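Local coordinates for ochratoxinase (Aspergillus niger, PDB 4C65) that hydrolyses ochratoxin A to ochratoxin alpha and L-phenylalanine, acting as a zinc-dependent carboxypeptidase of the amidohydrolase superfamily, at the interface of chains A and B and the interface of chains A and C. Sequence-based numbering; all coordinates share one arbitrary frame. Chains: chain A/B/C, Ochratoxinase.

Contact 1: the interface of chains A and B. Residues chain A 76, 91-92, 96; chain B 118, 121, 124-125.
Two helices of neighbouring subunits pack here, helix 90-106 of chain A against helix 119-127 of chain B. The patch belongs to a two-fold symmetric interface, so it recurs with the chains exchanged.

A hydrogen bond across it comes from a serine hydroxyl. A:Ser92 holds OG beside its own backbone N (chi1 -58°) and donates to the main-chain carbonyl O of B:Glu121 at 2.7 Å. The hydroxyl sits above the carbonyl plane rather than on a lone pair.

Charge is paired mainly within chain A. The extended side chain of A:Arg96 brings its guanidinium end-on to A:Asp76. A:Arg96 NH1 and NH2 both donate to the carboxylate oxygen A:Asp76 OD1, at 2.7 Å and 2.8 Å. OD1 lies at the edge of the guanidinium, close to its plane, which should fix the rotation of that group. NH2 meets the anti lone pair of OD1, while NH1 comes from above the carboxylate plane. B:Lys124 crosses A:Asp76 at about a right angle. The amine B:Lys124 NZ stays 4.4 Å from A:Asp76 OD2, not in contact, so any attraction would be through charge alone.

Apolar contacts flank these bonds. The methyl CB of A:Ala91 touches B:Tyr118 CB at 3.8 Å, at the root of the ring. A:Ala91 CB also lies 4.0 Å from B:Glu121 CB. On the other flank, the methylene CG of A:Arg96 meets the methyl CB of B:Ala125 at 3.9 Å.

The site joins two subunits of the homooctamer by close helix packing and a hydroxyl-to-backbone bond.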
loop_
_atom_site.group_PDB
_atom_site.type_symbol
_atom_site.label_atom_id
_atom_site.label_comp_id
_atom_site.label_asym_id
_atom_site.label_seq_id
_atom_site.Cartn_x
_atom_site.Cartn_y
_atom_site.Cartn_z
ATOM N N ASP A 76 19.822 20.139 8.064
ATOM C CA ASP A 76 19.706 20.697 9.405
ATOM C C ASP A 76 20.899 20.162 10.230
ATOM O O ASP A 76 21.460 19.095 9.945
ATOM C CB ASP A 76 18.396 20.282 10.097
ATOM C CG ASP A 76 17.135 20.771 9.384
ATOM O OD1 ASP A 76 17.104 21.865 8.818
ATOM O OD2 ASP A 76 16.120 20.063 9.471
ATOM N N ALA A 91 12.875 21.981 1.669
ATOM C CA ALA A 91 12.726 23.436 1.700
ATOM C C ALA A 91 13.770 24.105 2.597
ATOM O O ALA A 91 14.312 25.146 2.231
ATOM C CB ALA A 91 11.323 23.843 2.120
ATOM N N SER A 92 14.027 23.525 3.765
ATOM C CA SER A 92 15.133 23.961 4.598
ATOM C C SER A 92 16.424 23.861 3.820
ATOM O O SER A 92 17.232 24.809 3.813
ATOM C CB SER A 92 15.239 23.116 5.858
ATOM O OG SER A 92 14.040 23.166 6.602
ATOM N N ARG A 96 19.244 26.903 2.553
ATOM C CA ARG A 96 20.637 26.902 2.987
ATOM C C ARG A 96 21.557 26.854 1.791
ATOM O O ARG A 96 22.578 27.561 1.749
ATOM C CB ARG A 96 20.932 25.732 3.933
ATOM C CG ARG A 96 20.202 25.801 5.264
ATOM C CD ARG A 96 20.882 25.016 6.367
ATOM N NE ARG A 96 20.077 25.019 7.575
ATOM C CZ ARG A 96 19.061 24.188 7.839
ATOM N NH1 ARG A 96 18.688 23.178 7.036
ATOM N NH2 ARG A 96 18.380 24.392 8.965
ATOM N N TYR B 118 6.054 26.859 3.207
ATOM C CA TYR B 118 7.188 26.270 3.849
ATOM C C TYR B 118 7.852 27.214 4.847
ATOM O O TYR B 118 9.042 27.113 5.093
ATOM C CB TYR B 118 8.179 25.849 2.777
ATOM C CG TYR B 118 7.640 24.841 1.810
ATOM C CD1 TYR B 118 7.280 23.574 2.229
ATOM C CD2 TYR B 118 7.528 25.136 0.460
ATOM C CE1 TYR B 118 6.805 22.617 1.338
ATOM C CE2 TYR B 118 7.047 24.195 -0.438
ATOM C CZ TYR B 118 6.689 22.928 0.002
ATOM O OH TYR B 118 6.219 21.983 -0.894
ATOM N N GLU B 121 9.709 25.527 7.671
ATOM C CA GLU B 121 10.926 24.866 7.209
ATOM C C GLU B 121 12.016 25.885 6.875
ATOM O O GLU B 121 13.192 25.662 7.130
ATOM C CB GLU B 121 10.599 23.970 6.004
ATOM C CG GLU B 121 9.792 22.710 6.348
ATOM C CD GLU B 121 8.327 22.959 6.687
ATOM O OE1 GLU B 121 7.693 23.886 6.111
ATOM O OE2 GLU B 121 7.782 22.206 7.554
ATOM N N LYS B 124 13.814 27.739 9.871
ATOM C CA LYS B 124 14.961 27.038 10.419
ATOM C C LYS B 124 16.261 27.527 9.849
ATOM O O LYS B 124 17.244 27.582 10.564
ATOM C CB LYS B 124 14.873 25.562 10.137
ATOM C CG LYS B 124 13.775 24.869 10.897
ATOM C CD LYS B 124 13.585 23.453 10.374
ATOM C CE LYS B 124 13.725 22.457 11.514
ATOM N NZ LYS B 124 12.525 21.609 11.569
ATOM N N ALA B 125 16.282 27.884 8.573
ATOM C CA ALA B 125 17.479 28.388 7.944
ATOM C C ALA B 125 17.738 29.855 8.313
ATOM O O ALA B 125 18.867 30.336 8.231
ATOM C CB ALA B 125 17.385 28.230 6.446
#

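Contact 2: the interface of chains A and C. Residues chain A 186, 189, 193, 234, 237; chain C 145, 182-185, 223-224, 226-227.
A:Arg193 sets CG beside its backbone N (chi1 -70°) and then runs extended to NE, which carries its guanidinium from helix 185-198 across to chain C. C:Glu227, on helix 225-237, has CG beside its backbone N and is extended beyond CG (chi2 155°). The two meet tip to tip in a bidentate arginine-glutamate salt bridge between subunits of this amidohydrolase.

The grip is end-on and nearly coplanar. A:Arg193 NH2 donates to C:Glu227 OE1 at 2.8 Å and NH1 to OE2 at 3.0 Å, both on syn lone pairs. A:Arg193 NH1 also donates to the anti lone pair of C:Asp183 OD1 at 2.7 Å. From its own chain, A:Glu234 takes the NE side of the guanidinium, with OE1 2.9 Å from A:Arg193 NE. The amide of C:Gln145 stacks over one face, and A:Arg189 CB covers the other.

Second-shell bonds hold C:Glu227 in place. Its OE1 accepts from the backbone N and hydroxyl OG of C:Ser224, and its OE2 from the backbone N of C:Gly184. A:Glu234 OE2 is likewise crowded with donors, from A:Arg189, A:Arg193 and A:Arg237. So many donors would favour charged carboxylates.

A:Arg189 NH2 meets C:Glu226 OE2 at 3.1 Å from well above the carboxylate plane, the guanidinium and carboxylate planes being 84° apart. Water 1 also bridges A:Arg189 NH1 to C:Glu226 OE2. Water 3 links A:Glu186 OE1 to the carbonyl O of C:Asp183. Water 2 links A:Glu186 OE2 to the backbone N of C:Val185.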
loop_
_atom_site.group_PDB
_atom_site.type_symbol
_atom_site.label_atom_id
_atom_site.label_comp_id
_atom_site.label_asym_id
_atom_site.label_seq_id
_atom_site.Cartn_x
_atom_site.Cartn_y
_atom_site.Cartn_z
ATOM N N GLU A 186 17.892 -4.594 -12.944
ATOM C CA GLU A 186 16.604 -3.988 -13.269
ATOM C C GLU A 186 16.477 -2.668 -12.533
ATOM O O GLU A 186 16.204 -1.636 -13.133
ATOM C CB GLU A 186 15.425 -4.913 -12.915
ATOM C CG GLU A 186 15.466 -6.297 -13.558
ATOM C CD GLU A 186 15.604 -6.245 -15.078
ATOM O OE1 GLU A 186 14.633 -5.846 -15.764
ATOM O OE2 GLU A 186 16.680 -6.618 -15.586
ATOM N N ARG A 189 18.772 0.345 -13.587
ATOM C CA ARG A 189 18.367 1.072 -14.774
ATOM C C ARG A 189 17.463 2.209 -14.375
ATOM O O ARG A 189 17.660 3.331 -14.815
ATOM C CB ARG A 189 17.660 0.182 -15.786
ATOM C CG ARG A 189 18.578 -0.787 -16.527
ATOM C CD ARG A 189 17.817 -1.407 -17.683
ATOM N NE ARG A 189 18.493 -2.577 -18.219
ATOM C CZ ARG A 189 19.511 -2.535 -19.060
ATOM N NH1 ARG A 189 20.040 -1.372 -19.435
ATOM N NH2 ARG A 189 20.021 -3.682 -19.502
ATOM N N ARG A 193 17.987 6.420 -14.579
ATOM C CA ARG A 193 16.973 7.164 -15.310
ATOM C C ARG A 193 16.280 8.205 -14.427
ATOM O O ARG A 193 16.001 9.308 -14.874
ATOM C CB ARG A 193 15.969 6.206 -15.916
ATOM C CG ARG A 193 16.554 5.394 -17.053
ATOM C CD ARG A 193 15.700 4.183 -17.417
ATOM N NE ARG A 193 16.407 3.339 -18.385
ATOM C CZ ARG A 193 15.881 2.294 -19.014
ATOM N NH1 ARG A 193 14.633 1.952 -18.828
ATOM N NH2 ARG A 193 16.613 1.624 -19.873
ATOM N N GLU A 234 23.668 3.041 -19.152
ATOM C CA GLU A 234 22.518 3.929 -19.008
ATOM C C GLU A 234 22.961 5.380 -19.073
ATOM O O GLU A 234 22.355 6.157 -19.787
ATOM C CB GLU A 234 21.787 3.676 -17.698
ATOM C CG GLU A 234 20.955 2.410 -17.698
ATOM C CD GLU A 234 19.855 2.438 -18.712
ATOM O OE1 GLU A 234 19.252 3.517 -18.875
ATOM O OE2 GLU A 234 19.582 1.384 -19.330
ATOM N N ARG A 237 24.107 6.431 -22.709
ATOM C CA ARG A 237 23.067 6.595 -23.730
ATOM C C ARG A 237 22.485 8.011 -23.752
ATOM O O ARG A 237 22.025 8.462 -24.778
ATOM C CB ARG A 237 21.986 5.545 -23.553
ATOM C CG ARG A 237 21.117 5.336 -24.775
ATOM C CD ARG A 237 20.616 3.925 -24.838
ATOM N NE ARG A 237 20.003 3.625 -23.572
ATOM C CZ ARG A 237 20.339 2.639 -22.746
ATOM N NH1 ARG A 237 21.273 1.725 -23.023
ATOM N NH2 ARG A 237 19.679 2.574 -21.612
ATOM N N GLN C 145 10.703 4.559 -21.343
ATOM C CA GLN C 145 11.492 4.454 -20.134
ATOM C C GLN C 145 11.194 5.634 -19.211
ATOM O O GLN C 145 10.671 6.656 -19.655
ATOM C CB GLN C 145 12.959 4.446 -20.473
ATOM C CG GLN C 145 13.434 5.665 -21.251
ATOM C CD GLN C 145 14.925 5.855 -21.151
ATOM O OE1 GLN C 145 15.689 5.306 -21.955
ATOM N NE2 GLN C 145 15.352 6.595 -20.170
ATOM N N ALA C 182 8.063 1.701 -18.289
ATOM C CA ALA C 182 8.656 0.450 -17.886
ATOM C C ALA C 182 10.176 0.530 -17.994
ATOM O O ALA C 182 10.701 1.099 -18.952
ATOM C CB ALA C 182 8.109 -0.682 -18.753
ATOM N N ASP C 183 10.867 -0.055 -17.026
ATOM C CA ASP C 183 12.310 -0.034 -16.999
ATOM C C ASP C 183 12.852 -1.420 -16.763
ATOM O O ASP C 183 12.586 -2.038 -15.719
ATOM C CB ASP C 183 12.809 0.900 -15.902
ATOM C CG ASP C 183 12.374 2.347 -16.124
ATOM O OD1 ASP C 183 12.825 2.975 -17.107
ATOM O OD2 ASP C 183 11.610 2.871 -15.272
ATOM N N GLY C 184 13.659 -1.891 -17.717
ATOM C CA GLY C 184 14.263 -3.214 -17.602
ATOM C C GLY C 184 13.460 -4.279 -18.321
ATOM O O GLY C 184 12.282 -4.108 -18.611
ATOM N N VAL C 185 14.146 -5.354 -18.667
ATOM C CA VAL C 185 13.588 -6.455 -19.437
ATOM C C VAL C 185 12.330 -7.023 -18.808
ATOM O O VAL C 185 11.382 -7.341 -19.504
ATOM C CB VAL C 185 14.658 -7.546 -19.608
ATOM C CG1 VAL C 185 14.018 -8.884 -19.927
ATOM C CG2 VAL C 185 15.647 -7.146 -20.703
ATOM N N PHE C 223 15.496 3.626 -24.210
ATOM C CA PHE C 223 15.520 2.178 -23.935
ATOM C C PHE C 223 16.882 1.591 -24.292
ATOM O O PHE C 223 17.594 2.117 -25.160
ATOM C CB PHE C 223 14.418 1.399 -24.679
ATOM C CG PHE C 223 13.062 1.490 -24.054
ATOM C CD1 PHE C 223 12.844 1.005 -22.765
ATOM C CD2 PHE C 223 11.994 2.033 -24.747
ATOM C CE1 PHE C 223 11.581 1.081 -22.187
ATOM C CE2 PHE C 223 10.736 2.101 -24.175
ATOM C CZ PHE C 223 10.534 1.617 -22.893
ATOM N N SER C 224 17.272 0.524 -23.601
ATOM C CA SER C 224 18.486 -0.237 -23.969
ATOM C C SER C 224 18.161 -1.128 -25.149
ATOM O O SER C 224 16.993 -1.456 -25.348
ATOM C CB SER C 224 18.916 -1.123 -22.816
ATOM O OG SER C 224 17.937 -2.126 -22.559
ATOM N N GLU C 226 18.728 -4.240 -25.183
ATOM C CA GLU C 226 18.134 -5.418 -24.531
ATOM C C GLU C 226 16.597 -5.260 -24.351
ATOM O O GLU C 226 15.835 -6.185 -24.627
ATOM C CB GLU C 226 18.771 -5.669 -23.148
ATOM C CG GLU C 226 20.282 -5.843 -23.113
ATOM C CD GLU C 226 21.069 -4.516 -22.967
ATOM O OE1 GLU C 226 20.963 -3.618 -23.837
ATOM O OE2 GLU C 226 21.812 -4.386 -21.964
ATOM N N GLU C 227 16.150 -4.096 -23.865
ATOM C CA GLU C 227 14.725 -3.874 -23.700
ATOM C C GLU C 227 14.024 -3.851 -25.040
ATOM O O GLU C 227 12.960 -4.458 -25.201
ATOM C CB GLU C 227 14.444 -2.570 -22.963
ATOM C CG GLU C 227 14.736 -2.641 -21.477
ATOM C CD GLU C 227 15.029 -1.275 -20.889
ATOM O OE1 GLU C 227 16.084 -0.720 -21.241
ATOM O OE2 GLU C 227 14.213 -0.767 -20.073
HETATM O O HOH W 1 22.252 -1.608 -21.043
HETATM O O HOH W 2 17.204 -5.506 -17.898
HETATM O O HOH W 3 12.157 -4.763 -15.171
#

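Contact 3: the interface of chains A and C. Residues chain A 174, 190, 193-194, 196-197; chain C 146-147, 151-153, 155-157, 160-161.
Charged and polar bonds centre on A:Arg197, which buries 160 Å² against chain C. Its CG is anti to the backbone N (chi1 -166°), and the chain runs extended to NE. This carries the guanidinium from helix 185-198 to the loop before helix 157-164 of chain C.

The grip on C:Asp151 is side-on. A:Arg197 NE donates to C:Asp151 OD2 at 2.7 Å, a salt bridge, and NH2 to OD1 at 2.9 Å. Both nitrogens stand above the carboxylate plane, which is turned 49° from the guanidinium. The backbone N of C:Ala147 donates to the anti lone pair of C:Asp151 OD2 at 2.8 Å and so positions the acid. A second grip is end-on: A:Arg197 NH1 and NH2 both donate to the carbonyl O of C:Leu155. NH1 lies in that carbonyl plane and NH2 above it. The guanidinium is thus held along two edges, while C:Ala157 CA lies over the centre of one face.

Water 4 joins the carbonyl O of A:Trp174 to the backbone N of C:Ala157.

Apolar contacts flank the arginine. C:Ala157 CB lies 3.8 Å from both A:Leu194 CD2 and A:Trp174 CE3, on the benzene part of the indole. The side chains of A:Arg190 and C:Leu161 reach toward each other, with A:Arg190 CD 3.8 Å from C:Leu161 CD2. C:Thr146 turns its methyl CG2 to A:Leu194 CD2.

The site plugs an arginine of one subunit into a loop of the next, helping to hold the octamer together.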
loop_
_atom_site.group_PDB
_atom_site.type_symbol
_atom_site.label_atom_id
_atom_site.label_comp_id
_atom_site.label_asym_id
_atom_site.label_seq_id
_atom_site.Cartn_x
_atom_site.Cartn_y
_atom_site.Cartn_z
ATOM N N TRP A 174 8.965 11.276 -4.766
ATOM C CA TRP A 174 9.612 9.979 -4.905
ATOM C C TRP A 174 10.648 10.070 -6.007
ATOM O O TRP A 174 10.416 10.723 -7.018
ATOM C CB TRP A 174 8.544 8.930 -5.247
ATOM C CG TRP A 174 9.020 7.521 -5.452
ATOM C CD1 TRP A 174 9.263 6.584 -4.491
ATOM C CD2 TRP A 174 9.286 6.889 -6.701
ATOM N NE1 TRP A 174 9.659 5.412 -5.063
ATOM C CE2 TRP A 174 9.680 5.567 -6.423
ATOM C CE3 TRP A 174 9.209 7.304 -8.020
ATOM C CZ2 TRP A 174 9.984 4.671 -7.405
ATOM C CZ3 TRP A 174 9.521 6.404 -9.010
ATOM C CH2 TRP A 174 9.916 5.104 -8.697
ATOM N N ARG A 190 16.451 1.918 -13.573
ATOM C CA ARG A 190 15.557 2.985 -13.140
ATOM C C ARG A 190 16.311 4.036 -12.329
ATOM O O ARG A 190 16.097 5.240 -12.523
ATOM C CB ARG A 190 14.340 2.457 -12.384
ATOM C CG ARG A 190 13.500 3.617 -11.832
ATOM C CD ARG A 190 12.001 3.420 -11.929
ATOM N NE ARG A 190 11.570 2.177 -11.321
ATOM C CZ ARG A 190 10.909 1.210 -11.941
ATOM N NH1 ARG A 190 10.585 1.283 -13.218
ATOM N NH2 ARG A 190 10.585 0.127 -11.270
ATOM N N ARG A 193 17.987 6.420 -14.579
ATOM C CA ARG A 193 16.973 7.164 -15.310
ATOM C C ARG A 193 16.280 8.205 -14.427
ATOM O O ARG A 193 16.001 9.308 -14.874
ATOM C CB ARG A 193 15.969 6.206 -15.916
ATOM C CG ARG A 193 16.554 5.394 -17.053
ATOM C CD ARG A 193 15.700 4.183 -17.417
ATOM N NE ARG A 193 16.407 3.339 -18.385
ATOM C CZ ARG A 193 15.881 2.294 -19.014
ATOM N NH1 ARG A 193 14.633 1.952 -18.828
ATOM N NH2 ARG A 193 16.613 1.624 -19.873
ATOM N N LEU A 194 16.057 7.886 -13.161
ATOM C CA LEU A 194 15.431 8.843 -12.260
ATOM C C LEU A 194 16.312 10.071 -12.013
ATOM O O LEU A 194 15.803 11.166 -11.763
ATOM C CB LEU A 194 15.101 8.189 -10.937
ATOM C CG LEU A 194 13.892 7.255 -10.887
ATOM C CD1 LEU A 194 13.933 6.438 -9.608
ATOM C CD2 LEU A 194 12.593 8.034 -10.947
ATOM N N ILE A 196 18.560 11.284 -14.366
ATOM C CA ILE A 196 18.452 12.009 -15.644
ATOM C C ILE A 196 17.125 12.774 -15.667
ATOM O O ILE A 196 17.072 13.912 -16.125
ATOM C CB ILE A 196 18.485 11.071 -16.852
ATOM C CG1 ILE A 196 19.805 10.292 -16.914
ATOM C CG2 ILE A 196 18.270 11.849 -18.130
ATOM C CD1 ILE A 196 21.014 11.148 -17.219
ATOM N N ARG A 197 16.071 12.125 -15.174
ATOM C CA ARG A 197 14.741 12.742 -15.080
ATOM C C ARG A 197 14.762 14.116 -14.412
ATOM O O ARG A 197 14.078 15.024 -14.883
ATOM C CB ARG A 197 13.774 11.858 -14.327
ATOM C CG ARG A 197 12.315 12.248 -14.479
ATOM C CD ARG A 197 11.442 11.245 -13.762
ATOM N NE ARG A 197 10.057 11.456 -14.091
ATOM C CZ ARG A 197 9.299 12.434 -13.626
ATOM N NH1 ARG A 197 9.723 13.256 -12.683
ATOM N NH2 ARG A 197 8.086 12.544 -14.085
ATOM N N THR C 146 11.509 5.490 -17.925
ATOM C CA THR C 146 11.562 6.621 -17.015
ATOM C C THR C 146 12.515 7.644 -17.625
ATOM O O THR C 146 13.568 7.286 -18.137
ATOM C CB THR C 146 12.052 6.187 -15.626
ATOM O OG1 THR C 146 11.051 5.367 -15.009
ATOM C CG2 THR C 146 12.333 7.359 -14.727
ATOM N N ALA C 147 12.111 8.899 -17.590
ATOM C CA ALA C 147 12.886 9.997 -18.213
ATOM C C ALA C 147 12.936 9.890 -19.739
ATOM O O ALA C 147 13.810 10.446 -20.373
ATOM C CB ALA C 147 14.293 10.082 -17.627
ATOM N N ASP C 151 7.530 10.250 -20.564
ATOM C CA ASP C 151 7.474 10.652 -19.159
ATOM C C ASP C 151 6.934 12.091 -19.066
ATOM O O ASP C 151 7.135 12.897 -19.980
ATOM C CB ASP C 151 8.857 10.518 -18.508
ATOM C CG ASP C 151 8.802 10.457 -17.000
ATOM O OD1 ASP C 151 7.759 10.804 -16.399
ATOM O OD2 ASP C 151 9.817 10.069 -16.402
ATOM N N ILE C 152 6.210 12.398 -17.983
ATOM C CA ILE C 152 5.726 13.759 -17.744
ATOM C C ILE C 152 6.694 14.410 -16.770
ATOM O O ILE C 152 6.523 14.344 -15.563
ATOM C CB ILE C 152 4.299 13.773 -17.178
ATOM C CG1 ILE C 152 3.365 13.022 -18.119
ATOM C CG2 ILE C 152 3.818 15.191 -16.999
ATOM C CD1 ILE C 152 2.061 12.605 -17.483
ATOM N N PHE C 153 7.693 15.084 -17.317
ATOM C CA PHE C 153 8.778 15.614 -16.521
ATOM C C PHE C 153 8.351 16.663 -15.496
ATOM O O PHE C 153 9.015 16.824 -14.490
ATOM C CB PHE C 153 9.862 16.196 -17.417
ATOM C CG PHE C 153 10.682 15.159 -18.117
ATOM C CD1 PHE C 153 10.218 14.553 -19.264
ATOM C CD2 PHE C 153 11.945 14.813 -17.642
ATOM C CE1 PHE C 153 10.976 13.577 -19.897
ATOM C CE2 PHE C 153 12.711 13.853 -18.285
ATOM C CZ PHE C 153 12.230 13.249 -19.413
ATOM N N LEU C 155 5.783 16.656 -13.619
ATOM C CA LEU C 155 5.250 16.017 -12.442
ATOM C C LEU C 155 6.316 15.241 -11.709
ATOM O O LEU C 155 7.242 14.725 -12.322
ATOM C CB LEU C 155 4.092 15.084 -12.829
ATOM C CG LEU C 155 2.782 15.791 -13.207
ATOM C CD1 LEU C 155 1.753 14.747 -13.544
ATOM C CD2 LEU C 155 2.287 16.685 -12.083
ATOM N N PRO C 156 6.174 15.104 -10.384
ATOM C CA PRO C 156 7.131 14.264 -9.706
ATOM C C PRO C 156 6.969 12.799 -10.119
ATOM O O PRO C 156 5.915 12.389 -10.607
ATOM C CB PRO C 156 6.807 14.472 -8.224
ATOM C CG PRO C 156 5.936 15.667 -8.158
ATOM C CD PRO C 156 5.221 15.720 -9.454
ATOM N N ALA C 157 8.018 12.016 -9.899
ATOM C CA ALA C 157 8.116 10.726 -10.523
ATOM C C ALA C 157 7.119 9.707 -9.949
ATOM O O ALA C 157 6.658 8.833 -10.670
ATOM C CB ALA C 157 9.539 10.221 -10.436
ATOM N N VAL C 160 3.728 9.958 -11.712
ATOM C CA VAL C 160 3.761 9.412 -13.084
ATOM C C VAL C 160 3.849 7.892 -13.089
ATOM O O VAL C 160 3.094 7.237 -13.773
ATOM C CB VAL C 160 4.892 10.029 -13.917
ATOM C CG1 VAL C 160 4.914 9.446 -15.325
ATOM C CG2 VAL C 160 4.704 11.540 -13.985
ATOM N N LEU C 161 4.746 7.322 -12.305
ATOM C CA LEU C 161 4.870 5.885 -12.274
ATOM C C LEU C 161 3.743 5.190 -11.505
ATOM O O LEU C 161 3.442 4.022 -11.788
ATOM C CB LEU C 161 6.224 5.451 -11.728
ATOM C CG LEU C 161 7.271 5.283 -12.835
ATOM C CD1 LEU C 161 7.943 6.620 -13.186
ATOM C CD2 LEU C 161 8.302 4.297 -12.370
HETATM O O HOH W 4 10.074 13.294 -8.483
#

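Contacts 2 and 3 are neighbouring parts of one interface between chains A and C, with centres about 13 Å apart. They share A:Arg193 and helix 185-198 of chain A, so one helix serves both. Contact 1 lies on another interface, with chain B, its centre about 36 Å from that of contact 2 and 25 Å from that of contact 3. Chain A thus uses different surfaces for two partners, consistent with the homooctamer. The A-B interface is two-fold, while the A-C interface is not an exact two-fold. Contact 2 is centred about 14 Å from the active-site C:Lys204; the structure alone shows no effect on catalysis.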